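Local coordinates for Blr3880 protein (Bradyrhizobium japonicum, PDB 2OOD) that is a zinc-dependent guanine deaminase of the amidohydrolase superfamily, hydrolysing guanine to xanthine and ammonia, at the interface of chains A and B. Numbering follows the deposited sequence. Chains: chain A/B, Blr3880 protein.

Contact 1: the interface of chains A and B. Residues chain A 85, 88, 331-333; chain B 415, 417.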
ATOM      1  N   THR A  85       7.555 -13.033  11.477  1.00 37.53           N
ATOM      2  CA  THR A  85       6.096 -13.022  11.494  1.00 37.29           C
ATOM      3  C   THR A  85       5.479 -12.043  12.487  1.00 36.59           C
ATOM      4  O   THR A  85       4.427 -11.466  12.228  1.00 37.43           O
ATOM      5  CB  THR A  85       5.547 -14.429  11.834  1.00 36.99           C
ATOM      6  OG1 THR A  85       5.929 -15.356  10.812  1.00 36.45           O
ATOM      7  CG2 THR A  85       4.034 -14.405  11.963  1.00 35.51           C
ATOM      8  N   LEU A  88       6.620  -7.344  11.691  1.00 38.38           N
ATOM      9  CA  LEU A  88       6.565  -6.741  10.366  1.00 38.27           C
ATOM     10  C   LEU A  88       6.290  -5.247  10.192  1.00 40.24           C
ATOM     11  O   LEU A  88       5.978  -4.805   9.091  1.00 43.68           O
ATOM     12  CB  LEU A  88       5.588  -7.518   9.474  1.00 36.60           C
ATOM     13  CG  LEU A  88       4.224  -8.027   9.947  1.00 34.99           C
ATOM     14  CD1 LEU A  88       3.580  -7.087  10.915  1.00 33.51           C
ATOM     15  CD2 LEU A  88       3.346  -8.203   8.732  1.00 32.30           C
ATOM     16  N   ASN A 331       5.421  -5.088   4.909  1.00 33.08           N
ATOM     17  CA  ASN A 331       4.388  -5.035   5.934  1.00 32.38           C
ATOM     18  C   ASN A 331       3.094  -5.768   5.617  1.00 32.76           C
ATOM     19  O   ASN A 331       2.110  -5.620   6.339  1.00 33.14           O
ATOM     20  CB  ASN A 331       4.088  -3.567   6.278  1.00 32.58           C
ATOM     21  CG  ASN A 331       3.692  -2.740   5.058  1.00 34.55           C
ATOM     22  OD1 ASN A 331       4.202  -2.944   3.957  1.00 36.42           O
ATOM     23  ND2 ASN A 331       2.794  -1.785   5.260  1.00 34.67           N
ATOM     24  N   ARG A 332       3.100  -6.573   4.560  1.00 33.27           N
ATOM     25  CA  ARG A 332       1.905  -7.314   4.152  1.00 32.63           C
ATOM     26  C   ARG A 332       2.196  -8.789   3.894  1.00 33.14           C
ATOM     27  O   ARG A 332       3.211  -9.133   3.287  1.00 34.03           O
ATOM     28  CB  ARG A 332       1.326  -6.705   2.875  1.00 32.08           C
ATOM     29  CG  ARG A 332       1.123  -5.205   2.921  1.00 31.80           C
ATOM     30  CD  ARG A 332       0.035  -4.816   3.898  1.00 31.86           C
ATOM     31  NE  ARG A 332      -0.084  -3.369   3.998  1.00 32.06           N
ATOM     32  CZ  ARG A 332      -0.891  -2.740   4.843  1.00 33.36           C
ATOM     33  NH1 ARG A 332      -1.663  -3.436   5.670  1.00 32.34           N
ATOM     34  NH2 ARG A 332      -0.914  -1.413   4.870  1.00 32.87           N
ATOM     35  N   PHE A 333       1.289  -9.659   4.334  1.00 32.93           N
ATOM     36  CA  PHE A 333       1.448 -11.100   4.145  1.00 31.89           C
ATOM     37  C   PHE A 333       0.867 -11.593   2.826  1.00 31.32           C
ATOM     38  O   PHE A 333       1.234 -12.659   2.342  1.00 31.96           O
ATOM     39  CB  PHE A 333       0.771 -11.873   5.278  1.00 31.43           C
ATOM     40  CG  PHE A 333       1.722 -12.436   6.295  1.00 31.24           C
ATOM     41  CD1 PHE A 333       2.110 -11.690   7.402  1.00 30.41           C
ATOM     42  CD2 PHE A 333       2.232 -13.720   6.146  1.00 30.81           C
ATOM     43  CE1 PHE A 333       2.991 -12.218   8.343  1.00 29.65           C
ATOM     44  CE2 PHE A 333       3.114 -14.253   7.083  1.00 29.29           C
ATOM     45  CZ  PHE A 333       3.490 -13.502   8.178  1.00 28.67           C
TER
ATOM     46  N   GLN B 415      -4.977  -7.448   8.875  1.00 33.24           N
ATOM     47  CA  GLN B 415      -4.571  -8.792   8.485  1.00 32.88           C
ATOM     48  C   GLN B 415      -4.387  -9.680   9.717  1.00 33.94           C
ATOM     49  O   GLN B 415      -4.240  -9.188  10.837  1.00 34.58           O
ATOM     50  CB  GLN B 415      -3.271  -8.732   7.674  1.00 32.98           C
ATOM     51  CG  GLN B 415      -2.083  -8.179   8.446  1.00 33.40           C
ATOM     52  CD  GLN B 415      -0.861  -7.981   7.583  1.00 33.41           C
ATOM     53  OE1 GLN B 415      -0.451  -8.878   6.858  1.00 34.06           O
ATOM     54  NE2 GLN B 415      -0.266  -6.801   7.663  1.00 32.67           N
ATOM     55  N   ALA B 417      -1.963 -11.268  10.997  1.00 33.75           N
ATOM     56  CA  ALA B 417      -0.761 -11.048  11.801  1.00 32.30           C
ATOM     57  C   ALA B 417      -0.809  -9.939  12.843  1.00 33.13           C
ATOM     58  O   ALA B 417       0.012  -9.919  13.757  1.00 33.08           O
ATOM     59  CB  ALA B 417       0.427 -10.817  10.879  1.00 32.54           C
TER
HETATM   60  O   HOH W   1       2.170 -11.565  13.621  1.00 24.57           O
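The side-chain amide of B:Gln415 and the ring of A:Phe333 meet nearly at right angles, their planes 86° apart, with the amide oxygen OE1 in the ring plane at its edge, 3.8 Å from CD1 of A:Phe333. The two sides of the amide have different neighbours. Methyl CD2 of A:Leu88 comes in obliquely from one side, displaced past the end of the amide, 4.0 Å from NE2 of B:Gln415. The guanidinium of A:Arg332 lies on the other, roughly parallel but offset beyond NE2 rather than stacked. Methyl CB of B:Ala417 comes obliquely to the CD1–CE1 edge of the ring, off its plane, 3.9 Å from CE1 of A:Phe333; a small residue suits a place where the methyl rests against the ring.

Glutamine suits its place because one amide can both donate and accept. NE2 of B:Gln415 donates to the backbone oxygen O of A:Asn331 at 3.0 Å, fairly straight, with that oxygen lying in the amide plane. OE1 of B:Gln415 accepts the backbone N-H of A:Phe333 at 3.2 Å, in the carbonyl plane. Together the two bonds fix the amide's rotation. The reach comes from a chain extended beyond CG (chi2 -173°). Alongside, one water joins two backbone oxygens, lying 2.7 Å from O of A:Thr85 and 2.7 Å from O of B:Ala417.

All of this is loop against loop. A:Asn331 to A:Phe333 run into helix 335-352, a short way after the zinc ligand A:Asp326. A:Thr85 and A:Leu88 follow strand 75-81, which carries zinc ligands A:His79 and A:His81, and B:Gln415 and B:Ala417 lead into helix 418-422 of the other subunit.

Contact 2: the interface of chains A and B. Residues chain A 94, 239-240, 276, 303; chain B 351, 356-357.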
ATOM      1  N   GLN A  94      16.509   1.949   7.920  1.00 39.02           N
ATOM      2  CA  GLN A  94      16.774   1.372   6.610  1.00 39.66           C
ATOM      3  C   GLN A  94      17.248  -0.049   6.924  1.00 40.21           C
ATOM      4  O   GLN A  94      17.383  -0.422   8.093  1.00 39.16           O
ATOM      5  CB  GLN A  94      17.889   2.123   5.873  1.00 39.63           C
ATOM      6  CG  GLN A  94      17.467   3.390   5.150  1.00 41.73           C
ATOM      7  CD  GLN A  94      18.644   4.068   4.463  1.00 43.14           C
ATOM      8  OE1 GLN A  94      19.331   3.460   3.636  1.00 44.54           O
ATOM      9  NE2 GLN A  94      18.884   5.331   4.805  1.00 43.63           N
ATOM     10  N   PRO A 239      21.858   0.532  -0.569  1.00 44.85           N
ATOM     11  CA  PRO A 239      23.155   1.105  -0.956  1.00 45.02           C
ATOM     12  C   PRO A 239      24.234   0.848   0.099  1.00 45.03           C
ATOM     13  O   PRO A 239      25.318   0.344  -0.227  1.00 45.18           O
ATOM     14  CB  PRO A 239      22.843   2.595  -1.154  1.00 44.30           C
ATOM     15  CG  PRO A 239      21.657   2.821  -0.266  1.00 44.84           C
ATOM     16  CD  PRO A 239      20.825   1.578  -0.502  1.00 44.55           C
ATOM     17  N   ALA A 240      23.942   1.178   1.357  1.00 42.72           N
ATOM     18  CA  ALA A 240      24.912   0.951   2.424  1.00 42.18           C
ATOM     19  C   ALA A 240      25.308  -0.536   2.464  1.00 42.66           C
ATOM     20  O   ALA A 240      26.470  -0.875   2.685  1.00 42.72           O
ATOM     21  CB  ALA A 240      24.328   1.382   3.768  1.00 41.16           C
ATOM     22  N   TYR A 276      19.551  -2.801  -6.638  1.00 35.17           N
ATOM     23  CA  TYR A 276      20.799  -2.182  -7.067  1.00 34.09           C
ATOM     24  C   TYR A 276      21.693  -3.003  -7.988  1.00 34.32           C
ATOM     25  O   TYR A 276      22.908  -2.817  -8.010  1.00 34.49           O
ATOM     26  CB  TYR A 276      21.579  -1.709  -5.840  1.00 33.48           C
ATOM     27  CG  TYR A 276      20.906  -0.532  -5.177  1.00 35.14           C
ATOM     28  CD1 TYR A 276      20.926   0.724  -5.767  1.00 35.11           C
ATOM     29  CD2 TYR A 276      20.176  -0.689  -4.010  1.00 35.91           C
ATOM     30  CE1 TYR A 276      20.226   1.795  -5.217  1.00 36.76           C
ATOM     31  CE2 TYR A 276      19.471   0.376  -3.449  1.00 37.76           C
ATOM     32  CZ  TYR A 276      19.498   1.616  -4.062  1.00 38.33           C
ATOM     33  OH  TYR A 276      18.762   2.668  -3.544  1.00 39.32           O
ATOM     34  N   GLY A 303      12.868   1.776   2.402  1.00 31.04           N
ATOM     35  CA  GLY A 303      13.488   2.843   1.642  1.00 30.90           C
ATOM     36  C   GLY A 303      14.512   2.380   0.632  1.00 31.94           C
ATOM     37  O   GLY A 303      15.191   3.197   0.019  1.00 31.13           O
TER
ATOM     38  N   THR B 351      16.698   7.553   2.148  1.00 36.58           N
ATOM     39  CA  THR B 351      17.822   6.914   1.488  1.00 35.27           C
ATOM     40  C   THR B 351      18.464   7.844   0.469  1.00 35.27           C
ATOM     41  O   THR B 351      19.665   7.778   0.234  1.00 36.47           O
ATOM     42  CB  THR B 351      17.378   5.601   0.806  1.00 34.04           C
ATOM     43  OG1 THR B 351      16.848   4.714   1.798  1.00 32.06           O
ATOM     44  CG2 THR B 351      18.547   4.920   0.121  1.00 31.74           C
ATOM     45  N   SER B 356      24.382   7.866   1.220  1.00 41.03           N
ATOM     46  CA  SER B 356      24.800   6.500   0.918  1.00 40.49           C
ATOM     47  C   SER B 356      24.949   6.318  -0.592  1.00 40.66           C
ATOM     48  O   SER B 356      25.634   5.402  -1.046  1.00 41.06           O
ATOM     49  CB  SER B 356      23.800   5.483   1.486  1.00 40.23           C
ATOM     50  OG  SER B 356      22.517   5.616   0.900  1.00 41.21           O
ATOM     51  N   ILE B 357      24.316   7.192  -1.369  1.00 39.59           N
ATOM     52  CA  ILE B 357      24.425   7.118  -2.820  1.00 40.23           C
ATOM     53  C   ILE B 357      25.254   8.306  -3.304  1.00 41.62           C
ATOM     54  O   ILE B 357      26.440   8.146  -3.603  1.00 42.37           O
ATOM     55  CB  ILE B 357      23.043   7.136  -3.514  1.00 39.47           C
ATOM     56  CG1 ILE B 357      22.237   5.897  -3.117  1.00 38.60           C
ATOM     57  CG2 ILE B 357      23.215   7.112  -5.014  1.00 38.26           C
ATOM     58  CD1 ILE B 357      20.839   5.861  -3.711  1.00 36.50           C
TER
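The first turn of helix 239-248 in chain A, begun by A:Pro239, packs against the C-terminal end of helix 335-352 in chain B, at B:Thr351, and the loop after it, at B:Ser356 and B:Ile357. Proline suits a helix start, where no backbone N-H is needed for the helical bonds, and its ring presents a compact apolar surface. CG of A:Pro239 lies 3.8 Å from methyl CG2 of B:Thr351, and the same ring carbon is 3.8 Å from CB of B:Ser356. CB of A:Pro239 meets CG1 of B:Ile357 at 3.9 Å.

The isoleucine extends the apolar contact towards A:Tyr276: its extended chain (chi2 178°) carries methyl CD1 of B:Ile357 to 3.8 Å from the phenol oxygen OH of A:Tyr276, the two side chains crossing at about a right angle. A:Gln94 comes in beside the threonine, its amide lying near the hydroxyl and its chain crossing the threonine side chain at a slant.

Threonine suits its position by having two unlike branches. Its methyl faces the proline, while its hydroxyl, set beside the backbone N by chi1 -60°, turns towards A:Gly303, a glycine that readily takes the positive phi of 79° found here and may leave room for the threonine. There, OG1 of B:Thr351 donates a hydrogen bond to O of A:Gly303 at 2.9 Å, arriving from above the carbonyl plane, well out of it.

The C-alpha centres of contact 1 and contact 2 are about 24 Å apart on one two-fold interface, and helix 335-352 connects them: contact 1 uses the segment entering it in chain A, contact 2 its far end in chain B. By symmetry, the segment leading into each subunit's helix and the helix's far end both meet the partner. Contact 1 is mainly polar, built round one side-chain amide, contact 2 chiefly apolar packing. Both involve segments near metal ligands or the guanine pocket, so pairing might steady active-site loops, although the structure alone does not show this, nor that the dimer is the working form.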